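Protein-glutamate methylesterase/protein-glutamine glutaminase (Thermotoga maritima, PDB 3SFT) probably demethylates specific methylglutamate residues of chemoreceptors and deamidates specific glutamines in bacterial chemotaxis, the present chain being its C-terminal catalytic domain. Local coordinates at residues G151-E156 against K168-E173; I128-T133 against Y183-K188; D100-I105 against V112-D117; V39-P44 against K49-R54. All blocks are in the same frame, centred on the assembly; numbering follows the deposited sequence.

Contact 1 of 4, residues G151-E156 against K168-E173; sequences GTVIAE and KSVIEE
Val153 and Ala155 of strand 152-156 face Val170 and Ile171 of helix 168-172. The axes of these short segments approach to 8.2 Å. They cross at -131°, so the helix runs back obliquely over the strand. The nearest CA atoms are those of Ala155 and Val170, 6.9 Å apart. The strand alternates: Val153 and Ala155 point their CB atoms toward the helix, while Ile154 points away.

Val153 and Val170 meet tip to tip, with CG1 of Val153 3.9 Å from CG1 of Val170. In both valines this methyl lies anti to the backbone N (chi1 176° in Val153), and in both it is the branch that does the touching. The other branch of Val170, CG2, turns to Ile131 on the adjacent strand. Ala155 offers one methyl to two partners. Its CB lies 3.8 Å from Ile171 CG1 and 4.0 Å from Ile171 CD1. Ile171 leaves the helix beside the strand, but the far part of its chain swings in over Ala155. The CB of Ala155 also reaches Val170 CG1, more loosely, at 4.4 Å.

Strand 152-156, helix 166-172 and strand 178-180 form a beta-alpha-beta unit, and this contact holds its first strand to its helix. Helix 140-148 adjoins on the same side, its Val146 touching Val153. On the other face of the strand, Ile154 packs on helix 185-192.

The chemistry is purely apolar between the segments. The short alanine side chain probably lets the helix backbone come near at this point, and shape rather than polarity sets the fit.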
loop_
_atom_site.group_PDB
_atom_site.type_symbol
_atom_site.label_atom_id
_atom_site.label_comp_id
_atom_site.label_asym_id
_atom_site.label_seq_id
_atom_site.Cartn_x
_atom_site.Cartn_y
_atom_site.Cartn_z
ATOM N N GLY A 151 -10.731 8.491 5.457
ATOM C CA GLY A 151 -10.345 7.676 4.318
ATOM C C GLY A 151 -11.107 6.360 4.264
ATOM O O GLY A 151 -11.996 6.109 5.086
ATOM N N THR A 152 -10.721 5.501 3.326
ATOM C CA THR A 152 -11.368 4.211 3.120
ATOM C C THR A 152 -10.372 3.060 3.289
ATOM O O THR A 152 -9.230 3.142 2.838
ATOM C CB THR A 152 -11.996 4.158 1.703
ATOM O OG1 THR A 152 -13.022 5.159 1.598
ATOM C CG2 THR A 152 -12.598 2.786 1.421
ATOM N N VAL A 153 -10.826 1.971 3.899
ATOM C CA VAL A 153 -9.962 0.821 4.143
ATOM C C VAL A 153 -10.495 -0.499 3.584
ATOM O O VAL A 153 -11.669 -0.836 3.744
ATOM C CB VAL A 153 -9.692 0.656 5.656
ATOM C CG1 VAL A 153 -8.879 -0.602 5.925
ATOM C CG2 VAL A 153 -8.984 1.886 6.197
ATOM N N ILE A 154 -9.611 -1.237 2.923
ATOM C CA ILE A 154 -9.947 -2.530 2.353
ATOM C C ILE A 154 -9.032 -3.596 2.952
ATOM O O ILE A 154 -7.812 -3.439 2.974
ATOM C CB ILE A 154 -9.772 -2.538 0.819
ATOM C CG1 ILE A 154 -10.731 -1.542 0.168
ATOM C CG2 ILE A 154 -10.027 -3.929 0.271
ATOM C CD1 ILE A 154 -10.449 -1.298 -1.313
ATOM N N ALA A 155 -9.630 -4.658 3.477
ATOM C CA ALA A 155 -8.869 -5.761 4.055
ATOM C C ALA A 155 -9.069 -6.984 3.173
ATOM O O ALA A 155 -10.172 -7.220 2.678
ATOM C CB ALA A 155 -9.340 -6.053 5.463
ATOM N N GLU A 156 -7.998 -7.739 2.954
ATOM C CA GLU A 156 -8.080 -8.933 2.129
ATOM C C GLU A 156 -8.804 -10.059 2.865
ATOM O O GLU A 156 -8.522 -10.344 4.033
ATOM C CB GLU A 156 -6.690 -9.396 1.681
ATOM C CG GLU A 156 -6.729 -10.600 0.716
ATOM C CD GLU A 156 -5.355 -11.026 0.203
ATOM O OE1 GLU A 156 -4.338 -10.447 0.622
ATOM O OE2 GLU A 156 -5.289 -11.956 -0.629
ATOM N N LYS A 168 -6.942 -9.613 9.272
ATOM C CA LYS A 168 -7.772 -9.934 10.427
ATOM C C LYS A 168 -7.633 -8.898 11.535
ATOM O O LYS A 168 -8.625 -8.503 12.145
ATOM C CB LYS A 168 -7.444 -11.326 10.978
ATOM C CG LYS A 168 -8.360 -11.734 12.116
ATOM C CD LYS A 168 -8.318 -13.227 12.412
ATOM C CE LYS A 168 -7.309 -13.573 13.488
ATOM N NZ LYS A 168 -7.501 -14.984 13.947
ATOM N N SER A 169 -6.401 -8.472 11.799
ATOM C CA SER A 169 -6.146 -7.480 12.838
ATOM C C SER A 169 -6.858 -6.167 12.511
ATOM O O SER A 169 -7.395 -5.507 13.401
ATOM C CB SER A 169 -4.646 -7.251 13.000
ATOM O OG SER A 169 -4.399 -6.213 13.927
ATOM N N VAL A 170 -6.859 -5.799 11.229
ATOM C CA VAL A 170 -7.534 -4.585 10.770
ATOM C C VAL A 170 -9.045 -4.736 10.969
ATOM O O VAL A 170 -9.702 -3.834 11.493
ATOM C CB VAL A 170 -7.242 -4.305 9.261
ATOM C CG1 VAL A 170 -8.202 -3.262 8.704
ATOM C CG2 VAL A 170 -5.812 -3.839 9.084
ATOM N N ILE A 171 -9.580 -5.888 10.575
ATOM C CA ILE A 171 -11.013 -6.174 10.696
ATOM C C ILE A 171 -11.495 -6.200 12.150
ATOM O O ILE A 171 -12.556 -5.651 12.466
ATOM C CB ILE A 171 -11.380 -7.523 10.015
ATOM C CG1 ILE A 171 -11.070 -7.457 8.518
ATOM C CG2 ILE A 171 -12.863 -7.863 10.241
ATOM C CD1 ILE A 171 -11.016 -8.817 7.851
ATOM N N GLU A 172 -10.710 -6.820 13.032
ATOM C CA GLU A 172 -11.077 -6.911 14.441
ATOM C C GLU A 172 -11.187 -5.567 15.164
ATOM O O GLU A 172 -11.868 -5.469 16.186
ATOM C CB GLU A 172 -10.133 -7.855 15.185
ATOM C CG GLU A 172 -10.359 -9.314 14.815
ATOM C CD GLU A 172 -9.438 -10.280 15.542
ATOM O OE1 GLU A 172 -8.445 -9.828 16.158
ATOM O OE2 GLU A 172 -9.711 -11.501 15.491
ATOM N N GLU A 173 -10.511 -4.542 14.652
ATOM C CA GLU A 173 -10.589 -3.216 15.253
ATOM C C GLU A 173 -11.798 -2.466 14.705
ATOM O O GLU A 173 -12.186 -1.423 15.234
ATOM C CB GLU A 173 -9.325 -2.406 14.968
ATOM C CG GLU A 173 -8.077 -2.909 15.663
ATOM C CD GLU A 173 -8.235 -3.004 17.168
ATOM O OE1 GLU A 173 -8.641 -2.004 17.801
ATOM O OE2 GLU A 173 -7.950 -4.085 17.718
#

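Contact 2 of 4, residues I128-T133 against Y183-K188; sequences IAVILT and YKIPEK
Val130, on strand 128-131, looks toward Ile185 on helix 185-192, and their CA atoms, 8.6 Å apart, are the nearest pair. Ile185 carries the whole helix side of the contact. Its CD1 lies 4.1 Å from Val130 CG1 and 3.8 Å from Leu132 CD2. Its other branch, CG2, also touches Val130 CG1, at 4.2 Å. One valine methyl therefore sits against both branches of the isoleucine. The two side chains lie alongside each other and point in opposite directions. Leu132 comes in at a slant just past the end of the strand. Its CG stands anti to the carbonyl carbon (chi1 -53°), which brings the CD2 methyl round to the end of the isoleucine. All three residues are buried, and the joint is apolar.

Helix 185-192 covers one face of the parallel sheet here. Ile185 also touches Ile154 and Leu180, so it spans three neighbouring strands: 127-131, 152-156 and 178-180. Val130 and Leu132 pack further on Ile12 of strand 9-14, the neighbour on the other side. Ile131 turns to the opposite face, where Leu116 of helix 112-123 meets it.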
loop_
_atom_site.group_PDB
_atom_site.type_symbol
_atom_site.label_atom_id
_atom_site.label_comp_id
_atom_site.label_asym_id
_atom_site.label_seq_id
_atom_site.Cartn_x
_atom_site.Cartn_y
_atom_site.Cartn_z
ATOM N N ILE A 128 -6.878 5.766 0.460
ATOM C CA ILE A 128 -7.426 4.421 0.364
ATOM C C ILE A 128 -6.337 3.457 0.832
ATOM O O ILE A 128 -5.235 3.460 0.283
ATOM C CB ILE A 128 -7.827 4.061 -1.087
ATOM C CG1 ILE A 128 -8.975 4.955 -1.568
ATOM C CG2 ILE A 128 -8.253 2.596 -1.166
ATOM C CD1 ILE A 128 -9.395 4.696 -3.027
ATOM N N ALA A 129 -6.627 2.681 1.875
ATOM C CA ALA A 129 -5.670 1.710 2.408
ATOM C C ALA A 129 -6.113 0.294 2.065
ATOM O O ALA A 129 -7.300 -0.024 2.127
ATOM C CB ALA A 129 -5.534 1.858 3.924
ATOM N N VAL A 130 -5.152 -0.546 1.693
ATOM C CA VAL A 130 -5.425 -1.936 1.349
ATOM C C VAL A 130 -4.463 -2.810 2.145
ATOM O O VAL A 130 -3.255 -2.762 1.936
ATOM C CB VAL A 130 -5.220 -2.209 -0.169
ATOM C CG1 VAL A 130 -5.621 -3.640 -0.499
ATOM C CG2 VAL A 130 -6.043 -1.238 -1.002
ATOM N N ILE A 131 -4.999 -3.593 3.073
ATOM C CA ILE A 131 -4.166 -4.456 3.896
ATOM C C ILE A 131 -4.343 -5.895 3.453
ATOM O O ILE A 131 -5.406 -6.494 3.623
ATOM C CB ILE A 131 -4.502 -4.290 5.392
ATOM C CG1 ILE A 131 -4.406 -2.811 5.777
ATOM C CG2 ILE A 131 -3.569 -5.133 6.250
ATOM C CD1 ILE A 131 -3.061 -2.179 5.469
ATOM N N LEU A 132 -3.281 -6.436 2.875
ATOM C CA LEU A 132 -3.276 -7.795 2.356
ATOM C C LEU A 132 -2.705 -8.826 3.317
ATOM O O LEU A 132 -2.261 -8.500 4.421
ATOM C CB LEU A 132 -2.471 -7.835 1.050
ATOM C CG LEU A 132 -2.876 -6.822 -0.024
ATOM C CD1 LEU A 132 -2.014 -7.022 -1.272
ATOM C CD2 LEU A 132 -4.353 -6.992 -0.357
ATOM N N THR A 133 -2.720 -10.069 2.839
ATOM C CA THR A 133 -2.209 -11.256 3.511
ATOM C C THR A 133 -0.874 -10.990 4.193
ATOM O O THR A 133 -0.056 -10.219 3.683
ATOM C CB THR A 133 -2.004 -12.387 2.461
ATOM O OG1 THR A 133 -1.359 -13.514 3.063
ATOM C CG2 THR A 133 -1.155 -11.883 1.293
ATOM N N TYR A 183 -8.729 -10.940 -5.856
ATOM C CA TYR A 183 -9.235 -10.726 -7.213
ATOM C C TYR A 183 -10.375 -9.709 -7.345
ATOM O O TYR A 183 -10.593 -9.160 -8.429
ATOM C CB TYR A 183 -9.609 -12.063 -7.876
ATOM C CG TYR A 183 -10.617 -12.908 -7.117
ATOM C CD1 TYR A 183 -11.991 -12.700 -7.270
ATOM C CD2 TYR A 183 -10.197 -13.925 -6.261
ATOM C CE1 TYR A 183 -12.920 -13.484 -6.591
ATOM C CE2 TYR A 183 -11.114 -14.714 -5.578
ATOM C CZ TYR A 183 -12.475 -14.487 -5.749
ATOM O OH TYR A 183 -13.392 -15.260 -5.076
ATOM N N LYS A 184 -11.115 -9.465 -6.264
ATOM C CA LYS A 184 -12.200 -8.484 -6.310
ATOM C C LYS A 184 -11.735 -7.085 -5.902
ATOM O O LYS A 184 -12.470 -6.109 -6.055
ATOM C CB LYS A 184 -13.383 -8.914 -5.439
ATOM C CG LYS A 184 -14.334 -9.892 -6.124
ATOM C CD LYS A 184 -15.571 -10.146 -5.278
ATOM C CE LYS A 184 -16.575 -11.054 -5.986
ATOM N NZ LYS A 184 -17.160 -10.419 -7.205
ATOM N N ILE A 185 -10.519 -7.000 -5.372
ATOM C CA ILE A 185 -9.946 -5.730 -4.936
ATOM C C ILE A 185 -9.719 -4.729 -6.083
ATOM O O ILE A 185 -10.048 -3.556 -5.940
ATOM C CB ILE A 185 -8.648 -5.955 -4.100
ATOM C CG1 ILE A 185 -8.997 -6.700 -2.805
ATOM C CG2 ILE A 185 -7.958 -4.627 -3.784
ATOM C CD1 ILE A 185 -7.854 -6.795 -1.797
ATOM N N PRO A 186 -9.164 -5.175 -7.230
ATOM C CA PRO A 186 -8.932 -4.264 -8.362
ATOM C C PRO A 186 -10.229 -3.605 -8.816
ATOM O O PRO A 186 -10.262 -2.416 -9.133
ATOM C CB PRO A 186 -8.434 -5.206 -9.459
ATOM C CG PRO A 186 -7.770 -6.272 -8.719
ATOM C CD PRO A 186 -8.681 -6.528 -7.558
ATOM N N GLU A 187 -11.294 -4.400 -8.847
ATOM C CA GLU A 187 -12.612 -3.935 -9.274
ATOM C C GLU A 187 -13.144 -2.882 -8.321
ATOM O O GLU A 187 -13.702 -1.876 -8.752
ATOM C CB GLU A 187 -13.584 -5.120 -9.377
ATOM C CG GLU A 187 -13.031 -6.268 -10.236
ATOM C CD GLU A 187 -13.865 -7.543 -10.197
ATOM O OE1 GLU A 187 -13.640 -8.407 -11.071
ATOM O OE2 GLU A 187 -14.722 -7.697 -9.299
ATOM N N LYS A 188 -12.943 -3.105 -7.024
ATOM C CA LYS A 188 -13.397 -2.160 -6.016
ATOM C C LYS A 188 -12.603 -0.859 -6.127
ATOM O O LYS A 188 -13.175 0.228 -6.033
ATOM C CB LYS A 188 -13.264 -2.765 -4.616
ATOM C CG LYS A 188 -13.704 -1.851 -3.480
ATOM C CD LYS A 188 -15.127 -1.331 -3.661
ATOM C CE LYS A 188 -16.159 -2.444 -3.600
ATOM N NZ LYS A 188 -17.541 -1.895 -3.679
#

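Contact 3 of 4, residues D100-I105 against V112-D117; sequences DKSDKI and VDFTLD
Asp100 OD2, whose carboxylate lies against the ring of Phe114, is gripped by two groups of Ser102. The hydroxyl OG of Ser102 gives the shorter bond, 2.7 Å to Asp100 OD2, nearly in line with the C-O bond. The backbone N of Ser102 reaches the same oxygen at 3.0 Å, from well above the carboxylate plane. This second bond makes an Asx turn at the end of strand 94-100.

The carboxylate, fixed in this way, approaches the outer end of the phenylalanine. Asp100 CG is 3.6 Å from Phe114 CZ, and the two planes are 26° apart. Phe114 reaches out because its CG stands anti to the backbone N (chi1 -172°). Ile105 CD1 fills the near end, at the ring edge, 4.0 Å from Phe114 CB. Lys118 makes a cation-pi contact with the ring, and the ring of His85 meets it almost parallel. An alanine in place of Asp100 would leave both the hydroxyl and the backbone N of Ser102 without this acceptor, and is likely to set the turn free to move and to uncover the end of the phenylalanine ring.

Ile105 CG2 also comes loosely to Asp113, whose OD1 accepts from the backbone N of Gly139 and Gly142. The contact thus joins a loop opened by an Asx turn to the start of helix 112-123, where the backbone N atoms of Val112 and Asp113 bond the carboxylate of Asp138, the probable catalytic aspartate.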
loop_
_atom_site.group_PDB
_atom_site.type_symbol
_atom_site.label_atom_id
_atom_site.label_comp_id
_atom_site.label_asym_id
_atom_site.label_seq_id
_atom_site.Cartn_x
_atom_site.Cartn_y
_atom_site.Cartn_z
ATOM N N ASP A 100 13.060 7.474 5.215
ATOM C CA ASP A 100 13.267 7.729 6.628
ATOM C C ASP A 100 13.950 6.531 7.286
ATOM O O ASP A 100 13.610 5.381 7.004
ATOM C CB ASP A 100 11.905 8.012 7.270
ATOM C CG ASP A 100 12.000 8.335 8.738
ATOM O OD1 ASP A 100 12.171 9.524 9.083
ATOM O OD2 ASP A 100 11.882 7.395 9.543
ATOM N N LYS A 101 14.921 6.796 8.156
ATOM C CA LYS A 101 15.626 5.706 8.821
ATOM C C LYS A 101 15.398 5.632 10.324
ATOM O O LYS A 101 16.309 5.287 11.079
ATOM C CB LYS A 101 17.124 5.741 8.504
ATOM C CG LYS A 101 17.614 4.434 7.888
ATOM C CD LYS A 101 19.125 4.400 7.723
ATOM C CE LYS A 101 19.547 3.388 6.663
ATOM N NZ LYS A 101 18.852 2.086 6.828
ATOM N N SER A 102 14.177 5.938 10.756
ATOM C CA SER A 102 13.851 5.863 12.174
ATOM C C SER A 102 13.712 4.391 12.573
ATOM O O SER A 102 13.766 3.506 11.718
ATOM C CB SER A 102 12.572 6.647 12.495
ATOM O OG SER A 102 11.444 6.113 11.826
ATOM N N ASP A 103 13.528 4.143 13.865
ATOM C CA ASP A 103 13.409 2.786 14.402
ATOM C C ASP A 103 12.398 1.883 13.706
ATOM O O ASP A 103 11.422 2.353 13.130
ATOM C CB ASP A 103 13.081 2.836 15.897
ATOM C CG ASP A 103 14.235 3.342 16.741
ATOM O OD1 ASP A 103 15.359 3.492 16.211
ATOM O OD2 ASP A 103 14.019 3.581 17.948
ATOM N N LYS A 104 12.643 0.581 13.791
ATOM C CA LYS A 104 11.762 -0.409 13.204
ATOM C C LYS A 104 10.423 -0.395 13.950
ATOM O O LYS A 104 10.388 -0.209 15.168
ATOM C CB LYS A 104 12.411 -1.799 13.278
ATOM C CG LYS A 104 13.628 -1.963 12.370
ATOM C CD LYS A 104 14.247 -3.349 12.497
ATOM C CE LYS A 104 15.458 -3.465 11.590
ATOM N NZ LYS A 104 16.165 -4.764 11.752
ATOM N N ILE A 105 9.326 -0.494 13.207
ATOM C CA ILE A 105 7.996 -0.522 13.783
ATOM C C ILE A 105 7.665 -2.000 13.629
ATOM O O ILE A 105 7.202 -2.417 12.562
ATOM C CB ILE A 105 7.051 0.382 12.969
ATOM C CG1 ILE A 105 7.514 1.837 13.064
ATOM C CG2 ILE A 105 5.617 0.226 13.440
ATOM C CD1 ILE A 105 6.775 2.794 12.117
ATOM N N VAL A 112 4.254 -0.598 6.796
ATOM C CA VAL A 112 3.181 0.118 6.111
ATOM C C VAL A 112 2.525 1.172 7.020
ATOM O O VAL A 112 1.993 2.161 6.526
ATOM C CB VAL A 112 2.128 -0.842 5.478
ATOM C CG1 VAL A 112 1.153 -1.357 6.523
ATOM C CG2 VAL A 112 1.389 -0.133 4.339
ATOM N N ASP A 113 2.611 0.992 8.342
ATOM C CA ASP A 113 2.046 1.966 9.290
ATOM C C ASP A 113 2.656 3.359 9.088
ATOM O O ASP A 113 1.952 4.367 9.141
ATOM C CB ASP A 113 2.272 1.531 10.747
ATOM C CG ASP A 113 1.249 0.511 11.230
ATOM O OD1 ASP A 113 0.208 0.322 10.563
ATOM O OD2 ASP A 113 1.489 -0.099 12.292
ATOM N N PHE A 114 3.964 3.406 8.852
ATOM C CA PHE A 114 4.656 4.677 8.634
ATOM C C PHE A 114 4.162 5.369 7.360
ATOM O O PHE A 114 3.867 6.570 7.374
ATOM C CB PHE A 114 6.172 4.458 8.554
ATOM C CG PHE A 114 6.971 5.737 8.512
ATOM C CD1 PHE A 114 7.550 6.248 9.671
ATOM C CD2 PHE A 114 7.148 6.431 7.316
ATOM C CE1 PHE A 114 8.293 7.429 9.639
ATOM C CE2 PHE A 114 7.887 7.609 7.273
ATOM C CZ PHE A 114 8.460 8.109 8.437
ATOM N N THR A 115 4.085 4.620 6.260
ATOM C CA THR A 115 3.626 5.179 4.987
ATOM C C THR A 115 2.175 5.673 5.062
ATOM O O THR A 115 1.845 6.741 4.533
ATOM C CB THR A 115 3.778 4.157 3.838
ATOM O OG1 THR A 115 5.160 3.802 3.703
ATOM C CG2 THR A 115 3.294 4.741 2.515
ATOM N N LEU A 116 1.317 4.894 5.715
ATOM C CA LEU A 116 -0.090 5.252 5.865
ATOM C C LEU A 116 -0.267 6.481 6.743
ATOM O O LEU A 116 -1.140 7.306 6.491
ATOM C CB LEU A 116 -0.883 4.072 6.424
ATOM C CG LEU A 116 -1.184 2.964 5.410
ATOM C CD1 LEU A 116 -1.563 1.672 6.108
ATOM C CD2 LEU A 116 -2.300 3.421 4.505
ATOM N N ASP A 117 0.565 6.598 7.774
ATOM C CA ASP A 117 0.516 7.746 8.671
ATOM C C ASP A 117 0.748 9.007 7.842
ATOM O O ASP A 117 -0.019 9.970 7.924
ATOM C CB ASP A 117 1.602 7.619 9.750
ATOM C CG ASP A 117 1.700 8.852 10.643
ATOM O OD1 ASP A 117 0.648 9.416 11.017
ATOM O OD2 ASP A 117 2.837 9.254 10.981
#

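Contact 4 of 4, residues V39-P44 against K49-R54; sequences VVQHMP and KSLAMR
Leu51 meets two side chains of segment 39-44, each at a different angle. Gln41 crosses it at about a right angle, and the end of the leucine presses on the aliphatic base of the glutamine. Leu51 CD2 is 3.7 Å from Gln41 CB and equally far from Gln41 CG. Met43 comes at a slant, nearer the backbone of the same residue, with its CE 4.1 Å from Leu51 CB. Bends at chi2 and chi3 curl the methionine chain and bring that methyl to the helix.

The glutamine amide turns off from the leucine. CG of Gln41 stands anti to the backbone N (chi1 164°), and a bend at chi2 turns the amide aside toward the backbone of His42. There NE2 of Gln41 donates to His42 O at 3.0 Å, with an N-H...O angle of 147°. The donor sits 26° off the carbonyl plane. NE2 also bonds Ser15 O, while OE1 bonds Ser14 OG. These bonds fix the amide's rotation beside His42 and Ser15. Those two, with Asp138, are the predicted active-site residues, and His42 NE2 is bonded to Asp138 OD2, consistent with a catalytic triad. A leucine at Gln41 would probably leave Ser14 OG and the carbonyls of Ser15 and His42 without these mates, and so loosen the loop bearing the histidine.

Pro19 of helix 18-22 touches both Gln41 and Leu51. On the same side, Val39 and Ala52 pack on Ile79 of strand 76-79. Val40 faces the other way, onto Val112 and Thr115 of helix 112-123, so strand 37-41 lies between helices on its two faces.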
loop_
_atom_site.group_PDB
_atom_site.type_symbol
_atom_site.label_atom_id
_atom_site.label_comp_id
_atom_site.label_asym_id
_atom_site.label_seq_id
_atom_site.Cartn_x
_atom_site.Cartn_y
_atom_site.Cartn_z
ATOM N N VAL A 39 3.141 0.459 -2.608
ATOM C CA VAL A 39 3.125 -0.867 -2.013
ATOM C C VAL A 39 4.269 -1.059 -1.029
ATOM O O VAL A 39 5.429 -0.862 -1.376
ATOM C CB VAL A 39 3.224 -1.975 -3.099
ATOM C CG1 VAL A 39 3.290 -3.353 -2.448
ATOM C CG2 VAL A 39 2.037 -1.895 -4.050
ATOM N N VAL A 40 3.927 -1.413 0.207
ATOM C CA VAL A 40 4.912 -1.685 1.242
ATOM C C VAL A 40 4.814 -3.181 1.543
ATOM O O VAL A 40 3.900 -3.636 2.231
ATOM C CB VAL A 40 4.648 -0.881 2.540
ATOM C CG1 VAL A 40 5.700 -1.213 3.579
ATOM C CG2 VAL A 40 4.655 0.623 2.257
ATOM N N GLN A 41 5.744 -3.938 0.979
ATOM C CA GLN A 41 5.806 -5.382 1.151
ATOM C C GLN A 41 6.980 -5.727 2.059
ATOM O O GLN A 41 8.113 -5.333 1.779
ATOM C CB GLN A 41 5.988 -6.042 -0.230
ATOM C CG GLN A 41 6.449 -7.509 -0.232
ATOM C CD GLN A 41 5.396 -8.478 0.260
ATOM O OE1 GLN A 41 4.237 -8.403 -0.129
ATOM N NE2 GLN A 41 5.807 -9.423 1.092
ATOM N N HIS A 42 6.702 -6.443 3.150
ATOM C CA HIS A 42 7.743 -6.869 4.093
ATOM C C HIS A 42 8.650 -7.854 3.369
ATOM O O HIS A 42 8.179 -8.832 2.788
ATOM C CB HIS A 42 7.148 -7.583 5.312
ATOM C CG HIS A 42 6.233 -6.735 6.136
ATOM N ND1 HIS A 42 5.635 -7.196 7.289
ATOM C CD2 HIS A 42 5.805 -5.462 5.974
ATOM C CE1 HIS A 42 4.878 -6.245 7.800
ATOM N NE2 HIS A 42 4.962 -5.183 7.024
ATOM N N MET A 43 9.949 -7.600 3.409
ATOM C CA MET A 43 10.898 -8.472 2.737
ATOM C C MET A 43 12.312 -8.080 3.134
ATOM O O MET A 43 12.586 -6.905 3.390
ATOM C CB MET A 43 10.722 -8.342 1.219
ATOM C CG MET A 43 10.789 -9.667 0.475
ATOM S SD MET A 43 9.643 -9.747 -0.912
ATOM C CE MET A 43 10.030 -8.176 -1.754
ATOM N N PRO A 44 13.225 -9.067 3.233
ATOM C CA PRO A 44 14.615 -8.783 3.604
ATOM C C PRO A 44 15.205 -7.765 2.630
ATOM O O PRO A 44 14.746 -7.649 1.487
ATOM C CB PRO A 44 15.287 -10.146 3.446
ATOM C CG PRO A 44 14.194 -11.094 3.804
ATOM C CD PRO A 44 13.021 -10.515 3.055
ATOM N N LYS A 49 13.178 -5.081 -5.059
ATOM C CA LYS A 49 13.389 -4.777 -6.474
ATOM C C LYS A 49 12.890 -5.911 -7.379
ATOM O O LYS A 49 12.443 -5.665 -8.506
ATOM C CB LYS A 49 14.876 -4.520 -6.733
ATOM C CG LYS A 49 15.240 -4.293 -8.192
ATOM C CD LYS A 49 15.390 -2.817 -8.529
ATOM C CE LYS A 49 15.634 -2.623 -10.019
ATOM N NZ LYS A 49 16.522 -3.689 -10.580
ATOM N N SER A 50 12.965 -7.149 -6.888
ATOM C CA SER A 50 12.512 -8.308 -7.661
ATOM C C SER A 50 11.004 -8.219 -7.844
ATOM O O SER A 50 10.479 -8.490 -8.925
ATOM C CB SER A 50 12.883 -9.624 -6.961
ATOM O OG SER A 50 12.148 -9.813 -5.761
ATOM N N LEU A 51 10.325 -7.804 -6.779
ATOM C CA LEU A 51 8.880 -7.641 -6.785
ATOM C C LEU A 51 8.454 -6.615 -7.834
ATOM O O LEU A 51 7.498 -6.845 -8.575
ATOM C CB LEU A 51 8.394 -7.213 -5.401
ATOM C CG LEU A 51 6.884 -7.028 -5.262
ATOM C CD1 LEU A 51 6.153 -8.295 -5.690
ATOM C CD2 LEU A 51 6.550 -6.660 -3.828
ATOM N N ALA A 52 9.179 -5.499 -7.906
ATOM C CA ALA A 52 8.879 -4.446 -8.878
ATOM C C ALA A 52 8.924 -5.003 -10.295
ATOM O O ALA A 52 7.989 -4.811 -11.072
ATOM C CB ALA A 52 9.861 -3.281 -8.730
ATOM N N MET A 53 9.991 -5.730 -10.610
ATOM C CA MET A 53 10.157 -6.328 -11.938
ATOM C C MET A 53 9.069 -7.348 -12.250
ATOM O O MET A 53 8.524 -7.368 -13.354
ATOM C CB MET A 53 11.530 -6.989 -12.063
ATOM C CG MET A 53 12.691 -6.011 -12.158
ATOM S SD MET A 53 14.265 -6.867 -12.402
ATOM C CE MET A 53 14.779 -7.101 -10.712
ATOM N N ARG A 54 8.766 -8.192 -11.267
ATOM C CA ARG A 54 7.738 -9.222 -11.391
ATOM C C ARG A 54 6.395 -8.617 -11.804
ATOM O O ARG A 54 5.769 -9.076 -12.763
ATOM C CB ARG A 54 7.587 -9.945 -10.050
ATOM C CG ARG A 54 6.404 -10.904 -9.929
ATOM C CD ARG A 54 6.009 -11.019 -8.460
ATOM N NE ARG A 54 5.009 -12.050 -8.196
ATOM C CZ ARG A 54 5.244 -13.137 -7.468
ATOM N NH1 ARG A 54 6.449 -13.341 -6.946
ATOM N NH2 ARG A 54 4.258 -13.978 -7.190
#

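Contacts 1, 2 and 4 are buried and each sets a helix on the parallel sheet. Contact 3 lies nearer the surface and joins a loop to a helix. Contacts 1 and 2 use adjacent strands, 152-156 and 127-131, joined by the Ile154 N to Ala129 O bond, but their helices cover opposite faces. Both are purely apolar. Contacts 3 and 4 add hydrogen bonds, made within one segment or to outside residues, that fix a carboxylate and an amide. These two meet where strand 37-41 lies against helix 112-123, and between them they probably help to position groups near the predicted active site. Contact 3 also reaches contact 2, through Leu116 against Ala129.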